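Local coordinates for transcriptional activator PlcR protein (Bacillus thuringiensis, PDB 3U3W) that activates transcription of virulence genes by binding DNA as a quorum-sensing regulator that responds to the signal peptide PapR, at residues 225-228 and 234-237; 217-222 and 239-244. All blocks are in the same frame, centred on the assembly; numbering follows the deposited sequence.

Contact 1: 225-228 and 234-237; sequences ISCR and LIGQ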
ATOM      1  N   ILE A 225      -9.108  11.958  -2.482  1.00 26.43           N
ATOM      2  CA  ILE A 225      -8.162  10.871  -2.708  1.00 31.81           C
ATOM      3  C   ILE A 225      -7.946  10.045  -1.442  1.00 26.43           C
ATOM      4  O   ILE A 225      -7.854   8.825  -1.499  1.00 30.18           O
ATOM      5  CB  ILE A 225      -6.801  11.378  -3.214  1.00 29.95           C
ATOM      6  CG1 ILE A 225      -6.987  12.113  -4.549  1.00 33.08           C
ATOM      7  CG2 ILE A 225      -5.818  10.210  -3.372  1.00 18.97           C
ATOM      8  CD1 ILE A 225      -5.758  12.852  -5.006  1.00 29.54           C
ATOM      9  N   SER A 226      -7.870  10.719  -0.303  1.00 26.39           N
ATOM     10  CA  SER A 226      -7.669  10.048   0.971  1.00 33.93           C
ATOM     11  C   SER A 226      -8.831   9.110   1.311  1.00 33.10           C
ATOM     12  O   SER A 226      -8.605   7.962   1.679  1.00 27.37           O
ATOM     13  CB  SER A 226      -7.470  11.062   2.094  1.00 28.53           C
ATOM     14  OG  SER A 226      -6.226  11.708   1.955  1.00 35.22           O
ATOM     15  N   CYS A 227     -10.065   9.598   1.198  1.00 25.88           N
ATOM     16  CA  CYS A 227     -11.233   8.749   1.461  1.00 34.79           C
ATOM     17  C   CYS A 227     -11.358   7.549   0.510  1.00 30.25           C
ATOM     18  O   CYS A 227     -11.683   6.447   0.931  1.00 36.45           O
ATOM     19  CB  CYS A 227     -12.514   9.575   1.477  1.00 21.44           C
ATOM     20  SG  CYS A 227     -12.510  10.774   2.820  1.00 39.94           S
ATOM     21  N   ARG A 228     -11.059   7.761  -0.760  1.00 29.98           N
ATOM     22  CA  ARG A 228     -11.127   6.700  -1.749  1.00 31.92           C
ATOM     23  C   ARG A 228     -10.110   5.593  -1.494  1.00 28.70           C
ATOM     24  O   ARG A 228     -10.384   4.425  -1.765  1.00 34.26           O
ATOM     25  CB  ARG A 228     -10.963   7.262  -3.171  1.00 29.64           C
ATOM     26  CG  ARG A 228     -10.771   6.187  -4.222  1.00 33.86           C
ATOM     27  CD  ARG A 228     -10.948   6.724  -5.645  1.00 43.23           C
ATOM     28  NE  ARG A 228     -10.033   7.818  -5.941  1.00 44.12           N
ATOM     29  CZ  ARG A 228      -8.737   7.657  -6.174  1.00 39.65           C
ATOM     30  NH1 ARG A 228      -8.205   6.442  -6.150  1.00 42.31           N
ATOM     31  NH2 ARG A 228      -7.972   8.710  -6.434  1.00 41.43           N
ATOM     32  N   LEU A 234      -2.803  11.917   6.316  1.00 25.63           N
ATOM     33  CA  LEU A 234      -2.830  13.370   6.303  1.00 28.26           C
ATOM     34  C   LEU A 234      -4.238  13.943   6.427  1.00 30.12           C
ATOM     35  O   LEU A 234      -4.427  15.151   6.296  1.00 29.86           O
ATOM     36  CB  LEU A 234      -2.165  13.890   5.023  1.00 26.23           C
ATOM     37  CG  LEU A 234      -0.655  13.653   4.961  1.00 33.80           C
ATOM     38  CD1 LEU A 234      -0.070  14.438   3.842  1.00 31.24           C
ATOM     39  CD2 LEU A 234      -0.001  14.060   6.287  1.00 27.52           C
ATOM     40  N   ILE A 235      -5.224  13.089   6.688  1.00 24.08           N
ATOM     41  CA  ILE A 235      -6.622  13.527   6.618  1.00 27.45           C
ATOM     42  C   ILE A 235      -6.973  14.545   7.712  1.00 26.58           C
ATOM     43  O   ILE A 235      -7.750  15.461   7.477  1.00 27.07           O
ATOM     44  CB  ILE A 235      -7.634  12.331   6.623  1.00 25.02           C
ATOM     45  CG1 ILE A 235      -9.024  12.803   6.211  1.00 29.14           C
ATOM     46  CG2 ILE A 235      -7.703  11.665   7.997  1.00 24.24           C
ATOM     47  CD1 ILE A 235      -9.355  12.526   4.795  1.00 37.64           C
ATOM     48  N   GLY A 236      -6.411  14.383   8.905  1.00 26.06           N
ATOM     49  CA  GLY A 236      -6.592  15.380   9.955  1.00 28.95           C
ATOM     50  C   GLY A 236      -6.049  16.746   9.524  1.00 33.09           C
ATOM     51  O   GLY A 236      -6.754  17.757   9.581  1.00 27.28           O
ATOM     52  N   GLN A 237      -4.800  16.764   9.066  1.00 21.98           N
ATOM     53  CA  GLN A 237      -4.155  17.993   8.608  1.00 26.56           C
ATOM     54  C   GLN A 237      -4.968  18.658   7.511  1.00 24.74           C
ATOM     55  O   GLN A 237      -5.087  19.872   7.492  1.00 30.92           O
ATOM     56  CB  GLN A 237      -2.725  17.721   8.119  1.00 22.23           C
ATOM     57  CG  GLN A 237      -1.812  17.145   9.202  1.00 33.00           C
ATOM     58  CD  GLN A 237      -1.912  15.612   9.293  1.00 42.83           C
ATOM     59  OE1 GLN A 237      -3.008  15.055   9.360  1.00 28.42           O
ATOM     60  NE2 GLN A 237      -0.764  14.934   9.282  1.00 28.89           N
TER
HETATM   61  O   HOH W   1      -3.985  10.650   3.875  1.00 33.92           O
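S226 and I235 face each other where the last turn of helix 212-228 meets the first turn of helix 235-248, with their CA atoms 6.7 Å apart, the closest CA pair between 225-228 and 234-237. I235 carries the apolar side of the contact through a single methyl group. CG1 of I235 is anti to its backbone N (chi1 -166°), and a chi2 of 100°, away from the staggered values, turns CD1 of I235 toward the other helix, 3.6 Å from CB of S226. CD1 of I235 also lies 4.1 Å from SG of C227, a looser apolar touch, so one methyl covers two successive residues of the facing helix. C227 also packs on L270 of the second subunit, which places this edge of the contact at the dimer interface, while I235 packs on F266 of helix 253-269. The polar side runs through one water, whose O accepts from N of L234 (3.0 Å), the N-cap of the second helix, and is hydrogen-bonded to OG of S226 (3.1 Å). The serine oxygen is bonded within its own helix too, to the carbonyl of A222. L234 and Q237 lie beside the bound peptide, Q237 hydrogen-bonding one of its acidic side chains. Direct apolar touch and a water bridge thus join the two helix ends beside the peptide, with the serine hydroxyl serving both its own helix and the start of the next.

Contact 2: 217-222 and 239-244; sequences YQVNKA and YYQRGE
V219 meets Q241 and R242 with a different methyl for each: CG1 of V219 lies 3.4 Å from CB of R242, and CG2 of V219 sits 3.5 Å from CG of Q241. With CG1 anti to the backbone N (chi1 167°), the valine spreads its two branches over neighbouring residues of the facing helix. Beside this apolar centre, R242 grips the side-chain oxygen of N220. NE of R242 donates to OD1 of N220 at 2.9 Å, in the plane of the amide carbonyl, and NH2 of R242 adds a weak bond to that oxygen at 3.2 Å. OD1 lies at the edge of the guanidinium, close to its plane, although the amide and guanidinium planes are turned 64° apart. A water that donates to O of N220, 3.1 Å away, also accepts a weak bond from NH2 of R242. Farther out, R242 packs on I223 and on A259 of helix 253-269, while Q241 touches Y207 of helix 192-208. The two segments run roughly antiparallel, 150° between their directions, with axes 9.4 Å apart, as in the helical hairpins of tetratricopeptide repeats. One arginine therefore ties the helices by its aliphatic base and by its charged end, which would be expected to polarise the asparagine carbonyl.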
ATOM      1  N   TYR A 217      -9.085  24.060  -3.237  1.00 30.20           N
ATOM      2  CA  TYR A 217      -9.187  23.129  -4.347  1.00 29.53           C
ATOM      3  C   TYR A 217      -8.267  21.937  -4.136  1.00 37.28           C
ATOM      4  O   TYR A 217      -8.702  20.782  -4.216  1.00 34.83           O
ATOM      5  CB  TYR A 217      -8.849  23.806  -5.670  1.00 24.49           C
ATOM      6  CG  TYR A 217      -8.717  22.838  -6.818  1.00 28.71           C
ATOM      7  CD1 TYR A 217      -9.842  22.322  -7.459  1.00 28.43           C
ATOM      8  CD2 TYR A 217      -7.464  22.440  -7.270  1.00 23.13           C
ATOM      9  CE1 TYR A 217      -9.713  21.419  -8.517  1.00 27.83           C
ATOM     10  CE2 TYR A 217      -7.326  21.553  -8.332  1.00 25.25           C
ATOM     11  CZ  TYR A 217      -8.460  21.050  -8.949  1.00 29.28           C
ATOM     12  OH  TYR A 217      -8.330  20.168  -9.992  1.00 35.65           O
ATOM     13  N   GLN A 218      -6.992  22.221  -3.872  1.00 32.14           N
ATOM     14  CA  GLN A 218      -6.018  21.166  -3.614  1.00 32.25           C
ATOM     15  C   GLN A 218      -6.381  20.361  -2.370  1.00 29.90           C
ATOM     16  O   GLN A 218      -6.254  19.140  -2.378  1.00 27.19           O
ATOM     17  CB  GLN A 218      -4.614  21.737  -3.480  1.00 29.49           C
ATOM     18  CG  GLN A 218      -4.104  22.362  -4.757  1.00 31.20           C
ATOM     19  CD  GLN A 218      -3.765  21.318  -5.794  1.00 40.20           C
ATOM     20  OE1 GLN A 218      -3.544  20.152  -5.468  1.00 36.00           O
ATOM     21  NE2 GLN A 218      -3.731  21.724  -7.055  1.00 45.43           N
ATOM     22  N   VAL A 219      -6.834  21.045  -1.319  1.00 25.05           N
ATOM     23  CA  VAL A 219      -7.241  20.388  -0.074  1.00 22.31           C
ATOM     24  C   VAL A 219      -8.378  19.383  -0.298  1.00 29.83           C
ATOM     25  O   VAL A 219      -8.280  18.216   0.108  1.00 25.17           O
ATOM     26  CB  VAL A 219      -7.670  21.405   1.015  1.00 25.90           C
ATOM     27  CG1 VAL A 219      -8.374  20.697   2.164  1.00 22.07           C
ATOM     28  CG2 VAL A 219      -6.481  22.139   1.537  1.00 24.34           C
ATOM     29  N   ASN A 220      -9.438  19.830  -0.965  1.00 26.88           N
ATOM     30  CA  ASN A 220     -10.595  18.972  -1.235  1.00 31.38           C
ATOM     31  C   ASN A 220     -10.278  17.815  -2.164  1.00 27.68           C
ATOM     32  O   ASN A 220     -10.797  16.708  -1.990  1.00 30.66           O
ATOM     33  CB  ASN A 220     -11.762  19.784  -1.789  1.00 25.30           C
ATOM     34  CG  ASN A 220     -12.427  20.639  -0.729  1.00 31.27           C
ATOM     35  OD1 ASN A 220     -12.376  20.324   0.463  1.00 34.69           O
ATOM     36  ND2 ASN A 220     -13.046  21.726  -1.155  1.00 30.59           N
ATOM     37  N   LYS A 221      -9.431  18.077  -3.151  1.00 24.30           N
ATOM     38  CA  LYS A 221      -8.934  17.026  -4.016  1.00 24.25           C
ATOM     39  C   LYS A 221      -8.198  15.969  -3.168  1.00 26.35           C
ATOM     40  O   LYS A 221      -8.423  14.771  -3.316  1.00 27.23           O
ATOM     41  CB  LYS A 221      -7.996  17.607  -5.078  1.00 29.18           C
ATOM     42  CG  LYS A 221      -7.713  16.675  -6.233  1.00 30.70           C
ATOM     43  CD  LYS A 221      -8.467  17.111  -7.479  1.00 61.97           C
ATOM     44  CE  LYS A 221      -9.957  17.346  -7.183  1.00 63.96           C
ATOM     45  NZ  LYS A 221     -10.816  17.301  -8.416  1.00 65.48           N
ATOM     46  N   ALA A 222      -7.333  16.418  -2.261  1.00 23.21           N
ATOM     47  CA  ALA A 222      -6.542  15.489  -1.468  1.00 24.48           C
ATOM     48  C   ALA A 222      -7.420  14.697  -0.458  1.00 22.58           C
ATOM     49  O   ALA A 222      -7.245  13.501  -0.295  1.00 25.51           O
ATOM     50  CB  ALA A 222      -5.361  16.206  -0.797  1.00 13.38           C
ATOM     51  N   TYR A 239      -8.371  18.404   6.814  1.00 27.50           N
ATOM     52  CA  TYR A 239      -9.525  19.065   7.402  1.00 33.10           C
ATOM     53  C   TYR A 239      -9.175  20.362   8.096  1.00 31.77           C
ATOM     54  O   TYR A 239      -9.945  21.307   8.042  1.00 33.78           O
ATOM     55  CB  TYR A 239     -10.259  18.153   8.382  1.00 28.45           C
ATOM     56  CG  TYR A 239     -11.105  17.148   7.669  1.00 29.83           C
ATOM     57  CD1 TYR A 239     -12.130  17.552   6.827  1.00 29.55           C
ATOM     58  CD2 TYR A 239     -10.856  15.796   7.803  1.00 31.66           C
ATOM     59  CE1 TYR A 239     -12.900  16.630   6.146  1.00 28.48           C
ATOM     60  CE2 TYR A 239     -11.611  14.870   7.132  1.00 37.24           C
ATOM     61  CZ  TYR A 239     -12.635  15.291   6.306  1.00 36.38           C
ATOM     62  OH  TYR A 239     -13.382  14.346   5.645  1.00 45.33           O
ATOM     63  N   TYR A 240      -8.028  20.389   8.767  1.00 24.21           N
ATOM     64  CA  TYR A 240      -7.580  21.591   9.441  1.00 29.15           C
ATOM     65  C   TYR A 240      -7.328  22.661   8.366  1.00 37.85           C
ATOM     66  O   TYR A 240      -7.882  23.765   8.419  1.00 36.13           O
ATOM     67  CB  TYR A 240      -6.315  21.304  10.277  1.00 20.93           C
ATOM     68  CG  TYR A 240      -5.730  22.543  10.925  1.00 35.76           C
ATOM     69  CD1 TYR A 240      -6.156  22.961  12.185  1.00 39.14           C
ATOM     70  CD2 TYR A 240      -4.766  23.312  10.267  1.00 32.88           C
ATOM     71  CE1 TYR A 240      -5.635  24.111  12.772  1.00 47.80           C
ATOM     72  CE2 TYR A 240      -4.234  24.457  10.857  1.00 27.19           C
ATOM     73  CZ  TYR A 240      -4.673  24.850  12.099  1.00 32.83           C
ATOM     74  OH  TYR A 240      -4.156  25.979  12.670  1.00 53.99           O
ATOM     75  N   GLN A 241      -6.511  22.314   7.379  1.00 21.62           N
ATOM     76  CA  GLN A 241      -6.249  23.210   6.268  1.00 26.63           C
ATOM     77  C   GLN A 241      -7.524  23.707   5.581  1.00 38.69           C
ATOM     78  O   GLN A 241      -7.596  24.857   5.149  1.00 36.70           O
ATOM     79  CB  GLN A 241      -5.352  22.545   5.237  1.00 23.86           C
ATOM     80  CG  GLN A 241      -4.819  23.536   4.249  1.00 24.45           C
ATOM     81  CD  GLN A 241      -4.090  24.641   4.962  1.00 29.58           C
ATOM     82  OE1 GLN A 241      -3.203  24.383   5.779  1.00 38.78           O
ATOM     83  NE2 GLN A 241      -4.484  25.878   4.699  1.00 39.96           N
ATOM     84  N   ARG A 242      -8.524  22.841   5.473  1.00 31.71           N
ATOM     85  CA  ARG A 242      -9.755  23.211   4.801  1.00 30.21           C
ATOM     86  C   ARG A 242     -10.537  24.181   5.680  1.00 39.88           C
ATOM     87  O   ARG A 242     -11.122  25.139   5.184  1.00 41.18           O
ATOM     88  CB  ARG A 242     -10.570  21.980   4.391  1.00 30.78           C
ATOM     89  CG  ARG A 242     -11.894  21.787   5.097  1.00 45.78           C
ATOM     90  CD  ARG A 242     -13.097  21.759   4.146  1.00 37.16           C
ATOM     91  NE  ARG A 242     -13.158  20.604   3.247  1.00 44.84           N
ATOM     92  CZ  ARG A 242     -13.933  19.532   3.433  1.00 62.84           C
ATOM     93  NH1 ARG A 242     -14.703  19.465   4.510  1.00 59.17           N
ATOM     94  NH2 ARG A 242     -13.938  18.518   2.548  1.00 32.83           N
ATOM     95  N   GLY A 243     -10.510  23.961   6.987  1.00 32.79           N
ATOM     96  CA  GLY A 243     -11.032  24.946   7.918  1.00 38.11           C
ATOM     97  C   GLY A 243     -10.349  26.311   7.766  1.00 44.85           C
ATOM     98  O   GLY A 243     -11.016  27.347   7.769  1.00 36.52           O
ATOM     99  N   GLU A 244      -9.021  26.313   7.648  1.00 33.55           N
ATOM    100  CA  GLU A 244      -8.270  27.544   7.405  1.00 31.94           C
ATOM    101  C   GLU A 244      -8.774  28.252   6.142  1.00 37.05           C
ATOM    102  O   GLU A 244      -9.016  29.454   6.151  1.00 36.19           O
ATOM    103  CB  GLU A 244      -6.774  27.260   7.250  1.00 26.74           C
ATOM    104  CG  GLU A 244      -6.083  26.695   8.478  1.00 40.51           C
ATOM    105  CD  GLU A 244      -5.746  27.765   9.492  1.00 43.66           C
ATOM    106  OE1 GLU A 244      -4.639  28.348   9.396  1.00 45.52           O
ATOM    107  OE2 GLU A 244      -6.590  28.028  10.376  1.00 43.29           O
TER
HETATM  108  O   HOH W   2     -13.446  17.098  -0.447  1.00 46.03           O

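In the fold
Following the chain from its N-terminal helix-turn-helix region into the helical C-terminal domain, helix 212-228 first supplies 217-222 to contact 2 and then 225-228 to contact 1. After five non-helical residues the chain reaches 234-237, which opens helix 235-248, and then 239-244. Contact 1 closes the short connection at the turn; contact 2 closes a longer loop of 16 intervening residues that encloses it. The pairs therefore nest without crossing, their centres 9 Å apart, and zip one antiparallel hairpin from its turn outward. Helices 192-208 and 253-269 flank both contacts, so the hairpin is built into the helical array near the bound peptide and the second subunit, well away from the DNA.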